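Long-range contacts in rhamnosidase B (Bacillus sp., PDB 2OKX), which probably hydrolyses terminal alpha-L-rhamnose residues from rhamnose-containing glycosides, as a family 78 alpha-L-rhamnosidase: residues Ser207-Ser212 with Glu438-Leu443; Leu211-Ala216 with Leu406-Ala411; Asp464-Glu469 with Tyr507-Val512. All blocks are in the same frame, centred on the assembly; numbering follows the deposited sequence.

How the contacts relate
The three contacts lie in one mixed beta sheet and share its strands. Across the sheet the order is 406-410, 207-215, 436-443, 507-513 and 462-472, each antiparallel to the next. Contact 2 joins the first pair, contact 1 the second and contact 3 the last. Contacts 1 and 2 both start from strand 207-215 and share Leu211 and Ser212, with centres about 11 Å apart. Contact 3 forms later along the chain; its centre is about 9 Å from that of contact 1 and about 13 Å from that of contact 2. Strands 436-443, 462-472 and 507-513 belong by sequence to the concanavalin-like domain, so a strand from more than 200 residues earlier is built into their sheet.

Contact 1. Residues Ser207-Ser212 with Glu438-Leu443; sequences SIQSLS and ELVIDL
Ser207-Ser212 and Glu438-Leu443 are neighbouring antiparallel strands in the interior of a beta sheet, joined by six backbone hydrogen bonds, with unlike side chains on the two faces. On one face Ile208 lies alongside Ile441, with Ile208 CG1 to Ile441 CD1 at 3.9 Å. Leu211 lies alongside Leu439, Leu211 CD1 and Leu439 CD1 being 3.9 Å apart. These branched apolar residues suit a face on which Ile208 and Leu439 pack against helix 414-417 and Leu211 against Pro430 and Phe432. The pairing changes register at Gln209 and Ser210, which both face Val440. Val440 O accepts from Gln209 N at 2.8 Å, while Val440 N donates to Ser210 O at 3.0 Å. This is a beta bulge, with Gln209 taking the near-helical backbone (phi -76°, psi -38°) usual at its first position, and it leaves the buried Ser210 N without a partner. Glu438-Leu443 falls by sequence in the concanavalin-like domain, a fold known as a sandwich of largely antiparallel sheets, and this sheet is probably one layer; Leu439 and Ile441 bond through their backbones to strand 507-513. On the opposite, mostly polar face Ser210 OG, turned between its own N and carbonyl carbon (chi1 66°), comes 3.3 Å from Val440 CG2 and donates to water 3. That water also accepts from Ser212 OG at 2.7 Å and donates to Glu438 O and, at 2.6 Å, to Glu438 OE2. Four bonds grip it; the short serines suit a water over the sheet within reach of both hydroxyls and Glu438. The other carboxylate oxygen of Glu438 is paired with Arg404. Farther along, water 2 links Gln209 OE1 to Asp442 OD2, water 1 links that oxygen to Ser207 OG, and Gly444 N and Arg506 hold Asp442 OD1.

Contact 2. Residues Leu211-Ala216 with Leu406-Ala411; sequences LSRVKA and LAERRA
Arg213 grips Glu408 side-on across the two strands: NE bonds to OE1 at 2.8 Å and NH2 to OE2 at 3.0 Å. This is a salt-bridge network on an antiparallel pair whose backbones are hydrogen-bonded both ways. Both oxygens lie close to the guanidinium plane, yet each nitrogen comes in from above the carboxylate plane, the flat groups being turned 56° apart. The Arg213 chain runs extended to CD and then bends (chi3 67°), placing NE beside the acid. Arg410, bent at chi2 (-61°), sends both NE, at 2.7 Å, and NH2 to Glu408 OE1, so three donors converge on one oxygen. The shared negative charge probably offsets the repulsion between the arginines, Arg213 NE and Arg410 NH2 being 3.6 Å apart. Leu406 CD2 lies over one face of the Arg213 guanidinium, toward its rim, 3.5 Å from NH1, and also touches CG, CD and CE of the extended Lys215 chain. Long side chains suit this face, where methylenes pack and charged ends pair. Beyond it, Asp434 takes Lys215 NZ through a salt bridge and Arg213 NH1 through its backbone oxygen. Strands 406-410 and 436-443 flank strand 207-215 on its two edges.

Contact 3. Residues Asp464-Glu469 with Tyr507-Val512; sequences DAYGVE and YLFLTV
Tyr466 and Phe509 sit side by side as an antiparallel hydrogen-bonded pair, their ring centroids 5.8 Å apart and their planes at 35°. They belong to a regular antiparallel pairing of six backbone bonds, both strands lying in the concanavalin-like domain. Phe509 N donates to Tyr466 O at 2.7 Å, and that oxygen also lies at the edge of the Phe509 ring. Val468 CG2 meets the same ring edge, 3.9 Å from CE1, and touches Tyr507 CB at 3.8 Å. Tyr507 CG lies anti to its carbonyl carbon (chi1 -52°); the ring meets Glu469 O at its edge, CE2 being 3.5 Å away. On the reverse face the residues are small or branched: Leu508 CD1 rests 3.6 Å from Tyr466 O, with Ala465 CB beside it and Gly467 adding no bulk. The Tyr507 ring is braced in turn by Gln209, Asp442 and Met471; an alanine here would probably open a gap among them and deprive Glu469 O of its aromatic edge. Farther out, Asp464 forms salt bridges with Arg513 and Arg487, Tyr466 OH bonds to Thr479 N, and Glu469 OE1 accepts from His860 N, which links this loop position, at the break in strand 462-472, to a residue of the six-hairpin glycosidase domain. Helix 397-402 packs on Tyr466 and Phe509, while strand 485-489 flanks 462-472 and strand 436-443 flanks 507-513.

Contact 1. Residues Ser207-Ser212 with Glu438-Leu443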
ATOM      1  N   SER A 207     -17.530 -15.388  -9.120  1.00 14.56           N
ATOM      2  CA  SER A 207     -18.985 -15.405  -9.092  1.00 16.01           C
ATOM      3  C   SER A 207     -19.593 -14.013  -9.038  1.00 16.04           C
ATOM      4  O   SER A 207     -18.888 -13.012  -8.887  1.00 15.71           O
ATOM      5  CB  SER A 207     -19.457 -16.173  -7.858  1.00 17.43           C
ATOM      6  OG  SER A 207     -19.066 -15.492  -6.669  1.00 15.59           O
ATOM      7  N   ILE A 208     -20.911 -13.958  -9.177  1.00 15.40           N
ATOM      8  CA  ILE A 208     -21.616 -12.695  -9.062  1.00 16.53           C
ATOM      9  C   ILE A 208     -22.366 -12.876  -7.761  1.00 17.13           C
ATOM     10  O   ILE A 208     -23.214 -13.762  -7.639  1.00 20.35           O
ATOM     11  CB  ILE A 208     -22.602 -12.457 -10.215  1.00 19.46           C
ATOM     12  CG1 ILE A 208     -21.817 -12.240 -11.515  1.00 19.66           C
ATOM     13  CG2 ILE A 208     -23.489 -11.236  -9.891  1.00 17.87           C
ATOM     14  CD1 ILE A 208     -22.660 -11.810 -12.696  1.00 25.76           C
ATOM     15  N   GLN A 209     -22.028 -12.055  -6.780  1.00 17.05           N
ATOM     16  CA  GLN A 209     -22.634 -12.146  -5.464  1.00 17.27           C
ATOM     17  C   GLN A 209     -24.045 -11.588  -5.389  1.00 19.56           C
ATOM     18  O   GLN A 209     -24.892 -12.146  -4.698  1.00 17.89           O
ATOM     19  CB  GLN A 209     -21.751 -11.431  -4.446  1.00 19.71           C
ATOM     20  CG  GLN A 209     -22.313 -11.438  -3.039  1.00 23.48           C
ATOM     21  CD  GLN A 209     -21.363 -10.801  -2.056  1.00 27.62           C
ATOM     22  OE1 GLN A 209     -20.274 -11.318  -1.807  1.00 29.62           O
ATOM     23  NE2 GLN A 209     -21.761  -9.666  -1.499  1.00 27.08           N
ATOM     24  N   SER A 210     -24.300 -10.490  -6.092  1.00 19.19           N
ATOM     25  CA  SER A 210     -25.628  -9.891  -6.060  1.00 19.55           C
ATOM     26  C   SER A 210     -25.853  -8.878  -7.166  1.00 21.08           C
ATOM     27  O   SER A 210     -24.916  -8.445  -7.841  1.00 18.52           O
ATOM     28  CB  SER A 210     -25.851  -9.189  -4.718  1.00 19.83           C
ATOM     29  OG  SER A 210     -24.972  -8.080  -4.582  1.00 20.11           O
ATOM     30  N   LEU A 211     -27.121  -8.518  -7.341  1.00 20.99           N
ATOM     31  CA  LEU A 211     -27.530  -7.518  -8.313  1.00 22.94           C
ATOM     32  C   LEU A 211     -28.561  -6.697  -7.557  1.00 21.98           C
ATOM     33  O   LEU A 211     -29.405  -7.249  -6.856  1.00 22.60           O
ATOM     34  CB  LEU A 211     -28.155  -8.164  -9.557  1.00 24.54           C
ATOM     35  CG  LEU A 211     -28.486  -7.168 -10.680  1.00 28.22           C
ATOM     36  CD1 LEU A 211     -28.532  -7.877 -12.021  1.00 28.73           C
ATOM     37  CD2 LEU A 211     -29.804  -6.482 -10.386  1.00 28.50           C
ATOM     38  N   SER A 212     -28.483  -5.378  -7.672  1.00 22.11           N
ATOM     39  CA  SER A 212     -29.422  -4.530  -6.954  1.00 21.35           C
ATOM     40  C   SER A 212     -29.815  -3.314  -7.769  1.00 20.91           C
ATOM     41  O   SER A 212     -29.078  -2.883  -8.655  1.00 20.79           O
ATOM     42  CB  SER A 212     -28.798  -4.038  -5.642  1.00 21.70           C
ATOM     43  OG  SER A 212     -28.348  -5.105  -4.822  1.00 22.85           O
ATOM     44  N   GLU A 438     -26.647  -2.240  -9.996  1.00 19.82           N
ATOM     45  CA  GLU A 438     -25.411  -2.541  -9.285  1.00 18.39           C
ATOM     46  C   GLU A 438     -25.100  -4.036  -9.271  1.00 19.56           C
ATOM     47  O   GLU A 438     -25.919  -4.848  -8.845  1.00 21.29           O
ATOM     48  CB  GLU A 438     -25.495  -2.049  -7.842  1.00 19.22           C
ATOM     49  CG  GLU A 438     -24.329  -2.513  -6.969  1.00 19.94           C
ATOM     50  CD  GLU A 438     -24.616  -2.343  -5.492  1.00 20.94           C
ATOM     51  OE1 GLU A 438     -24.552  -1.198  -4.995  1.00 20.35           O
ATOM     52  OE2 GLU A 438     -24.920  -3.359  -4.833  1.00 21.69           O
ATOM     53  N   LEU A 439     -23.912  -4.388  -9.739  1.00 19.99           N
ATOM     54  CA  LEU A 439     -23.465  -5.774  -9.743  1.00 21.30           C
ATOM     55  C   LEU A 439     -22.307  -5.895  -8.761  1.00 20.98           C
ATOM     56  O   LEU A 439     -21.396  -5.074  -8.787  1.00 21.48           O
ATOM     57  CB  LEU A 439     -22.952  -6.171 -11.129  1.00 23.47           C
ATOM     58  CG  LEU A 439     -23.875  -6.835 -12.150  1.00 24.71           C
ATOM     59  CD1 LEU A 439     -25.151  -6.051 -12.316  1.00 27.58           C
ATOM     60  CD2 LEU A 439     -23.121  -6.956 -13.469  1.00 23.05           C
ATOM     61  N   VAL A 440     -22.346  -6.895  -7.886  1.00 20.46           N
ATOM     62  CA  VAL A 440     -21.230  -7.115  -6.968  1.00 18.68           C
ATOM     63  C   VAL A 440     -20.535  -8.357  -7.507  1.00 17.92           C
ATOM     64  O   VAL A 440     -21.079  -9.462  -7.454  1.00 16.54           O
ATOM     65  CB  VAL A 440     -21.684  -7.352  -5.509  1.00 18.68           C
ATOM     66  CG1 VAL A 440     -20.473  -7.700  -4.644  1.00 20.33           C
ATOM     67  CG2 VAL A 440     -22.339  -6.089  -4.961  1.00 19.39           C
ATOM     68  N   ILE A 441     -19.345  -8.149  -8.059  1.00 16.80           N
ATOM     69  CA  ILE A 441     -18.547  -9.208  -8.658  1.00 16.84           C
ATOM     70  C   ILE A 441     -17.537  -9.713  -7.637  1.00 16.53           C
ATOM     71  O   ILE A 441     -16.776  -8.923  -7.092  1.00 16.94           O
ATOM     72  CB  ILE A 441     -17.770  -8.666  -9.883  1.00 18.58           C
ATOM     73  CG1 ILE A 441     -18.743  -8.029 -10.885  1.00 20.57           C
ATOM     74  CG2 ILE A 441     -16.965  -9.773 -10.529  1.00 15.58           C
ATOM     75  CD1 ILE A 441     -19.780  -8.971 -11.414  1.00 23.04           C
ATOM     76  N   ASP A 442     -17.527 -11.018  -7.387  1.00 15.65           N
ATOM     77  CA  ASP A 442     -16.594 -11.609  -6.423  1.00 15.82           C
ATOM     78  C   ASP A 442     -15.443 -12.295  -7.149  1.00 14.57           C
ATOM     79  O   ASP A 442     -15.650 -13.270  -7.873  1.00 13.57           O
ATOM     80  CB  ASP A 442     -17.324 -12.632  -5.542  1.00 15.62           C
ATOM     81  CG  ASP A 442     -16.449 -13.185  -4.419  1.00 17.24           C
ATOM     82  OD1 ASP A 442     -15.254 -12.821  -4.329  1.00 15.77           O
ATOM     83  OD2 ASP A 442     -16.967 -13.992  -3.619  1.00 15.56           O
ATOM     84  N   LEU A 443     -14.228 -11.783  -6.957  1.00 14.71           N
ATOM     85  CA  LEU A 443     -13.053 -12.375  -7.587  1.00 14.42           C
ATOM     86  C   LEU A 443     -12.757 -13.760  -6.999  1.00 15.22           C
ATOM     87  O   LEU A 443     -12.056 -14.556  -7.616  1.00 17.68           O
ATOM     88  CB  LEU A 443     -11.823 -11.474  -7.403  1.00 12.50           C
ATOM     89  CG  LEU A 443     -11.846 -10.106  -8.087  1.00 16.64           C
ATOM     90  CD1 LEU A 443     -10.466  -9.462  -7.986  1.00 15.62           C
ATOM     91  CD2 LEU A 443     -12.249 -10.270  -9.550  1.00 17.59           C
TER
HETATM   92  O   HOH W   1     -17.120 -16.481  -5.000  1.00 23.92           O
HETATM   93  O   HOH W   2     -19.432 -14.207  -2.691  1.00 22.33           O
HETATM   94  O   HOH W   3     -25.908  -5.573  -5.782  1.00 21.25           O

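Contact 2. Residues Leu211-Ala216 with Leu406-Ala411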
ATOM      1  N   LEU A 211     -27.121  -8.518  -7.341  1.00 20.99           N
ATOM      2  CA  LEU A 211     -27.530  -7.518  -8.313  1.00 22.94           C
ATOM      3  C   LEU A 211     -28.561  -6.697  -7.557  1.00 21.98           C
ATOM      4  O   LEU A 211     -29.405  -7.249  -6.856  1.00 22.60           O
ATOM      5  CB  LEU A 211     -28.155  -8.164  -9.557  1.00 24.54           C
ATOM      6  CG  LEU A 211     -28.486  -7.168 -10.680  1.00 28.22           C
ATOM      7  CD1 LEU A 211     -28.532  -7.877 -12.021  1.00 28.73           C
ATOM      8  CD2 LEU A 211     -29.804  -6.482 -10.386  1.00 28.50           C
ATOM      9  N   SER A 212     -28.483  -5.378  -7.672  1.00 22.11           N
ATOM     10  CA  SER A 212     -29.422  -4.530  -6.954  1.00 21.35           C
ATOM     11  C   SER A 212     -29.815  -3.314  -7.769  1.00 20.91           C
ATOM     12  O   SER A 212     -29.078  -2.883  -8.655  1.00 20.79           O
ATOM     13  CB  SER A 212     -28.798  -4.038  -5.642  1.00 21.70           C
ATOM     14  OG  SER A 212     -28.348  -5.105  -4.822  1.00 22.85           O
ATOM     15  N   ARG A 213     -30.991  -2.779  -7.469  1.00 20.42           N
ATOM     16  CA  ARG A 213     -31.452  -1.559  -8.114  1.00 20.76           C
ATOM     17  C   ARG A 213     -31.055  -0.521  -7.075  1.00 18.63           C
ATOM     18  O   ARG A 213     -31.484  -0.596  -5.923  1.00 19.79           O
ATOM     19  CB  ARG A 213     -32.973  -1.565  -8.305  1.00 20.24           C
ATOM     20  CG  ARG A 213     -33.513  -0.254  -8.889  1.00 20.81           C
ATOM     21  CD  ARG A 213     -35.003  -0.361  -9.232  1.00 21.25           C
ATOM     22  NE  ARG A 213     -35.851  -0.502  -8.052  1.00 22.87           N
ATOM     23  CZ  ARG A 213     -36.527   0.497  -7.490  1.00 25.23           C
ATOM     24  NH1 ARG A 213     -36.459   1.718  -8.001  1.00 26.55           N
ATOM     25  NH2 ARG A 213     -37.278   0.275  -6.420  1.00 23.26           N
ATOM     26  N   VAL A 214     -30.223   0.437  -7.463  1.00 21.03           N
ATOM     27  CA  VAL A 214     -29.762   1.431  -6.502  1.00 20.70           C
ATOM     28  C   VAL A 214     -29.793   2.874  -7.000  1.00 22.30           C
ATOM     29  O   VAL A 214     -29.987   3.135  -8.185  1.00 22.88           O
ATOM     30  CB  VAL A 214     -28.314   1.110  -6.064  1.00 21.26           C
ATOM     31  CG1 VAL A 214     -28.213  -0.348  -5.603  1.00 20.06           C
ATOM     32  CG2 VAL A 214     -27.355   1.359  -7.222  1.00 19.83           C
ATOM     33  N   LYS A 215     -29.589   3.802  -6.070  1.00 22.16           N
ATOM     34  CA  LYS A 215     -29.548   5.226  -6.376  1.00 23.89           C
ATOM     35  C   LYS A 215     -28.513   5.911  -5.496  1.00 22.75           C
ATOM     36  O   LYS A 215     -28.433   5.636  -4.300  1.00 22.88           O
ATOM     37  CB  LYS A 215     -30.905   5.885  -6.122  1.00 25.13           C
ATOM     38  CG  LYS A 215     -32.004   5.490  -7.090  1.00 26.97           C
ATOM     39  CD  LYS A 215     -33.297   6.213  -6.729  1.00 28.56           C
ATOM     40  CE  LYS A 215     -34.410   5.889  -7.715  1.00 32.31           C
ATOM     41  NZ  LYS A 215     -35.707   6.496  -7.301  1.00 34.53           N
ATOM     42  N   ALA A 216     -27.726   6.794  -6.102  1.00 23.16           N
ATOM     43  CA  ALA A 216     -26.711   7.560  -5.390  1.00 23.39           C
ATOM     44  C   ALA A 216     -27.386   8.845  -4.921  1.00 25.83           C
ATOM     45  O   ALA A 216     -28.487   9.171  -5.367  1.00 24.76           O
ATOM     46  CB  ALA A 216     -25.560   7.898  -6.323  1.00 22.52           C
ATOM     47  N   LEU A 406     -31.076   4.362  -2.159  1.00 24.56           N
ATOM     48  CA  LEU A 406     -31.889   3.205  -2.499  1.00 24.42           C
ATOM     49  C   LEU A 406     -30.949   2.034  -2.768  1.00 23.16           C
ATOM     50  O   LEU A 406     -29.972   2.179  -3.495  1.00 22.48           O
ATOM     51  CB  LEU A 406     -32.729   3.467  -3.753  1.00 24.67           C
ATOM     52  CG  LEU A 406     -33.399   2.208  -4.316  1.00 26.10           C
ATOM     53  CD1 LEU A 406     -34.490   1.748  -3.361  1.00 27.65           C
ATOM     54  CD2 LEU A 406     -33.976   2.489  -5.695  1.00 26.80           C
ATOM     55  N   ALA A 407     -31.252   0.885  -2.173  1.00 22.75           N
ATOM     56  CA  ALA A 407     -30.454  -0.330  -2.354  1.00 24.24           C
ATOM     57  C   ALA A 407     -31.445  -1.481  -2.285  1.00 24.07           C
ATOM     58  O   ALA A 407     -31.817  -1.931  -1.206  1.00 25.11           O
ATOM     59  CB  ALA A 407     -29.411  -0.455  -1.248  1.00 23.54           C
ATOM     60  N   GLU A 408     -31.867  -1.950  -3.452  1.00 23.90           N
ATOM     61  CA  GLU A 408     -32.864  -3.008  -3.551  1.00 22.91           C
ATOM     62  C   GLU A 408     -32.317  -4.258  -4.224  1.00 22.58           C
ATOM     63  O   GLU A 408     -32.119  -4.282  -5.439  1.00 22.21           O
ATOM     64  CB  GLU A 408     -34.055  -2.467  -4.346  1.00 22.40           C
ATOM     65  CG  GLU A 408     -35.256  -3.375  -4.440  1.00 24.81           C
ATOM     66  CD  GLU A 408     -36.306  -2.803  -5.381  1.00 26.56           C
ATOM     67  OE1 GLU A 408     -36.101  -2.858  -6.611  1.00 25.29           O
ATOM     68  OE2 GLU A 408     -37.321  -2.280  -4.884  1.00 27.61           O
ATOM     69  N   ARG A 409     -32.082  -5.300  -3.433  1.00 23.51           N
ATOM     70  CA  ARG A 409     -31.558  -6.556  -3.961  1.00 25.31           C
ATOM     71  C   ARG A 409     -32.544  -7.277  -4.866  1.00 24.81           C
ATOM     72  O   ARG A 409     -33.725  -7.383  -4.542  1.00 25.82           O
ATOM     73  CB  ARG A 409     -31.182  -7.494  -2.817  1.00 28.58           C
ATOM     74  CG  ARG A 409     -29.893  -7.150  -2.107  1.00 36.14           C
ATOM     75  CD  ARG A 409     -28.839  -8.210  -2.387  1.00 40.60           C
ATOM     76  NE  ARG A 409     -29.411  -9.554  -2.327  1.00 43.96           N
ATOM     77  CZ  ARG A 409     -28.697 -10.668  -2.202  1.00 46.20           C
ATOM     78  NH1 ARG A 409     -29.305 -11.848  -2.162  1.00 47.67           N
ATOM     79  NH2 ARG A 409     -27.377 -10.604  -2.103  1.00 47.33           N
ATOM     80  N   ARG A 410     -32.040  -7.780  -5.990  1.00 24.27           N
ATOM     81  CA  ARG A 410     -32.835  -8.533  -6.961  1.00 25.76           C
ATOM     82  C   ARG A 410     -32.089  -9.838  -7.244  1.00 26.28           C
ATOM     83  O   ARG A 410     -30.861  -9.887  -7.158  1.00 24.53           O
ATOM     84  CB  ARG A 410     -32.973  -7.766  -8.282  1.00 25.61           C
ATOM     85  CG  ARG A 410     -33.629  -6.392  -8.197  1.00 29.03           C
ATOM     86  CD  ARG A 410     -35.048  -6.477  -7.668  1.00 30.11           C
ATOM     87  NE  ARG A 410     -35.786  -5.236  -7.889  1.00 31.70           N
ATOM     88  CZ  ARG A 410     -36.385  -4.909  -9.032  1.00 31.14           C
ATOM     89  NH1 ARG A 410     -36.341  -5.731 -10.075  1.00 30.81           N
ATOM     90  NH2 ARG A 410     -37.032  -3.756  -9.130  1.00 30.41           N
ATOM     91  N   ALA A 411     -32.820 -10.893  -7.583  1.00 25.78           N
ATOM     92  CA  ALA A 411     -32.175 -12.165  -7.887  1.00 27.81           C
ATOM     93  C   ALA A 411     -31.297 -11.960  -9.117  1.00 28.03           C
ATOM     94  O   ALA A 411     -31.656 -11.206 -10.021  1.00 27.16           O
ATOM     95  CB  ALA A 411     -33.226 -13.239  -8.159  1.00 26.87           C
TER
HETATM   96  O   HOH W   4     -28.896 -10.339  -5.597  1.00 26.76           O

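Contact 3. Residues Asp464-Glu469 with Tyr507-Val512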
ATOM      1  N   ASP A 464     -19.438   2.692 -13.150  1.00 17.94           N
ATOM      2  CA  ASP A 464     -18.706   2.945 -11.909  1.00 18.64           C
ATOM      3  C   ASP A 464     -18.112   1.662 -11.334  1.00 19.34           C
ATOM      4  O   ASP A 464     -18.783   0.628 -11.273  1.00 19.63           O
ATOM      5  CB  ASP A 464     -19.634   3.567 -10.865  1.00 19.58           C
ATOM      6  CG  ASP A 464     -19.899   5.041 -11.117  1.00 19.71           C
ATOM      7  OD1 ASP A 464     -20.716   5.625 -10.378  1.00 20.20           O
ATOM      8  OD2 ASP A 464     -19.286   5.612 -12.041  1.00 20.24           O
ATOM      9  N   ALA A 465     -16.854   1.741 -10.911  1.00 20.15           N
ATOM     10  CA  ALA A 465     -16.164   0.595 -10.337  1.00 19.01           C
ATOM     11  C   ALA A 465     -15.632   0.971  -8.963  1.00 18.72           C
ATOM     12  O   ALA A 465     -15.035   2.033  -8.790  1.00 19.14           O
ATOM     13  CB  ALA A 465     -15.021   0.166 -11.243  1.00 19.89           C
ATOM     14  N   TYR A 466     -15.859   0.096  -7.989  1.00 18.11           N
ATOM     15  CA  TYR A 466     -15.420   0.321  -6.617  1.00 17.50           C
ATOM     16  C   TYR A 466     -15.056  -1.024  -5.980  1.00 16.65           C
ATOM     17  O   TYR A 466     -15.890  -1.919  -5.890  1.00 17.59           O
ATOM     18  CB  TYR A 466     -16.547   1.011  -5.844  1.00 16.16           C
ATOM     19  CG  TYR A 466     -16.392   1.040  -4.340  1.00 17.47           C
ATOM     20  CD1 TYR A 466     -15.188   1.423  -3.741  1.00 17.18           C
ATOM     21  CD2 TYR A 466     -17.470   0.728  -3.511  1.00 16.50           C
ATOM     22  CE1 TYR A 466     -15.065   1.495  -2.350  1.00 15.57           C
ATOM     23  CE2 TYR A 466     -17.360   0.801  -2.128  1.00 16.30           C
ATOM     24  CZ  TYR A 466     -16.158   1.187  -1.554  1.00 15.63           C
ATOM     25  OH  TYR A 466     -16.073   1.297  -0.185  1.00 14.98           O
ATOM     26  N   GLY A 467     -13.808  -1.159  -5.544  1.00 16.28           N
ATOM     27  CA  GLY A 467     -13.376  -2.413  -4.951  1.00 16.22           C
ATOM     28  C   GLY A 467     -13.211  -2.414  -3.442  1.00 15.34           C
ATOM     29  O   GLY A 467     -12.622  -1.496  -2.870  1.00 16.56           O
ATOM     30  N   VAL A 468     -13.747  -3.443  -2.793  1.00 15.11           N
ATOM     31  CA  VAL A 468     -13.612  -3.575  -1.347  1.00 16.45           C
ATOM     32  C   VAL A 468     -12.992  -4.937  -1.056  1.00 16.86           C
ATOM     33  O   VAL A 468     -12.975  -5.812  -1.923  1.00 15.17           O
ATOM     34  CB  VAL A 468     -14.969  -3.440  -0.612  1.00 17.66           C
ATOM     35  CG1 VAL A 468     -15.579  -2.075  -0.908  1.00 18.33           C
ATOM     36  CG2 VAL A 468     -15.919  -4.553  -1.024  1.00 18.06           C
ATOM     37  N   GLU A 469     -12.474  -5.106   0.157  1.00 18.26           N
ATOM     38  CA  GLU A 469     -11.827  -6.355   0.556  1.00 16.83           C
ATOM     39  C   GLU A 469     -12.738  -7.297   1.326  1.00 16.86           C
ATOM     40  O   GLU A 469     -12.568  -8.516   1.272  1.00 15.51           O
ATOM     41  CB  GLU A 469     -10.644  -6.075   1.482  1.00 16.29           C
ATOM     42  CG  GLU A 469      -9.593  -5.135   0.976  1.00 16.79           C
ATOM     43  CD  GLU A 469      -8.416  -5.080   1.928  1.00 17.34           C
ATOM     44  OE1 GLU A 469      -8.596  -4.629   3.078  1.00 16.74           O
ATOM     45  OE2 GLU A 469      -7.313  -5.499   1.528  1.00 20.15           O
ATOM     46  N   TYR A 507     -13.957  -7.858  -3.805  1.00 15.25           N
ATOM     47  CA  TYR A 507     -15.295  -7.632  -4.355  1.00 16.12           C
ATOM     48  C   TYR A 507     -15.358  -6.326  -5.131  1.00 17.10           C
ATOM     49  O   TYR A 507     -14.906  -5.295  -4.650  1.00 16.52           O
ATOM     50  CB  TYR A 507     -16.322  -7.581  -3.223  1.00 14.51           C
ATOM     51  CG  TYR A 507     -16.246  -8.767  -2.289  1.00 18.92           C
ATOM     52  CD1 TYR A 507     -16.965  -9.939  -2.549  1.00 18.18           C
ATOM     53  CD2 TYR A 507     -15.456  -8.716  -1.144  1.00 17.01           C
ATOM     54  CE1 TYR A 507     -16.900 -11.033  -1.679  1.00 19.16           C
ATOM     55  CE2 TYR A 507     -15.381  -9.799  -0.272  1.00 18.34           C
ATOM     56  CZ  TYR A 507     -16.105 -10.949  -0.542  1.00 17.04           C
ATOM     57  OH  TYR A 507     -16.052 -11.996   0.347  1.00 20.39           O
ATOM     58  N   LEU A 508     -15.932  -6.375  -6.329  1.00 18.17           N
ATOM     59  CA  LEU A 508     -16.049  -5.182  -7.151  1.00 18.54           C
ATOM     60  C   LEU A 508     -17.499  -4.765  -7.342  1.00 17.85           C
ATOM     61  O   LEU A 508     -18.323  -5.532  -7.846  1.00 19.32           O
ATOM     62  CB  LEU A 508     -15.416  -5.415  -8.525  1.00 18.97           C
ATOM     63  CG  LEU A 508     -15.397  -4.209  -9.476  1.00 19.73           C
ATOM     64  CD1 LEU A 508     -14.414  -3.163  -8.962  1.00 20.43           C
ATOM     65  CD2 LEU A 508     -14.987  -4.660 -10.870  1.00 18.96           C
ATOM     66  N   PHE A 509     -17.817  -3.551  -6.915  1.00 17.45           N
ATOM     67  CA  PHE A 509     -19.159  -3.029  -7.114  1.00 17.73           C
ATOM     68  C   PHE A 509     -19.108  -2.382  -8.491  1.00 19.60           C
ATOM     69  O   PHE A 509     -18.386  -1.406  -8.690  1.00 20.96           O
ATOM     70  CB  PHE A 509     -19.508  -1.965  -6.068  1.00 16.23           C
ATOM     71  CG  PHE A 509     -19.898  -2.528  -4.733  1.00 18.48           C
ATOM     72  CD1 PHE A 509     -18.938  -3.041  -3.866  1.00 19.66           C
ATOM     73  CD2 PHE A 509     -21.235  -2.553  -4.345  1.00 19.30           C
ATOM     74  CE1 PHE A 509     -19.307  -3.573  -2.625  1.00 21.14           C
ATOM     75  CE2 PHE A 509     -21.614  -3.081  -3.110  1.00 19.70           C
ATOM     76  CZ  PHE A 509     -20.648  -3.592  -2.249  1.00 21.16           C
ATOM     77  N   LEU A 510     -19.845  -2.941  -9.447  1.00 19.17           N
ATOM     78  CA  LEU A 510     -19.873  -2.392 -10.798  1.00 19.76           C
ATOM     79  C   LEU A 510     -21.280  -1.843 -10.962  1.00 19.64           C
ATOM     80  O   LEU A 510     -22.244  -2.602 -11.021  1.00 20.50           O
ATOM     81  CB  LEU A 510     -19.597  -3.486 -11.836  1.00 20.03           C
ATOM     82  CG  LEU A 510     -19.428  -2.993 -13.277  1.00 20.30           C
ATOM     83  CD1 LEU A 510     -18.136  -2.192 -13.393  1.00 20.93           C
ATOM     84  CD2 LEU A 510     -19.403  -4.173 -14.229  1.00 20.34           C
ATOM     85  N   THR A 511     -21.399  -0.520 -11.015  1.00 20.59           N
ATOM     86  CA  THR A 511     -22.712   0.100 -11.119  1.00 20.88           C
ATOM     87  C   THR A 511     -22.911   0.840 -12.437  1.00 22.12           C
ATOM     88  O   THR A 511     -22.123   1.715 -12.806  1.00 21.99           O
ATOM     89  CB  THR A 511     -22.935   1.041  -9.923  1.00 19.79           C
ATOM     90  OG1 THR A 511     -22.590   0.349  -8.715  1.00 22.99           O
ATOM     91  CG2 THR A 511     -24.388   1.464  -9.831  1.00 19.34           C
ATOM     92  N   VAL A 512     -23.975   0.460 -13.144  1.00 22.12           N
ATOM     93  CA  VAL A 512     -24.307   1.033 -14.444  1.00 22.22           C
ATOM     94  C   VAL A 512     -25.438   2.044 -14.281  1.00 22.22           C
ATOM     95  O   VAL A 512     -26.494   1.715 -13.739  1.00 22.43           O
ATOM     96  CB  VAL A 512     -24.744  -0.079 -15.427  1.00 22.69           C
ATOM     97  CG1 VAL A 512     -24.977   0.501 -16.821  1.00 22.78           C
ATOM     98  CG2 VAL A 512     -23.679  -1.174 -15.471  1.00 21.10           C
TER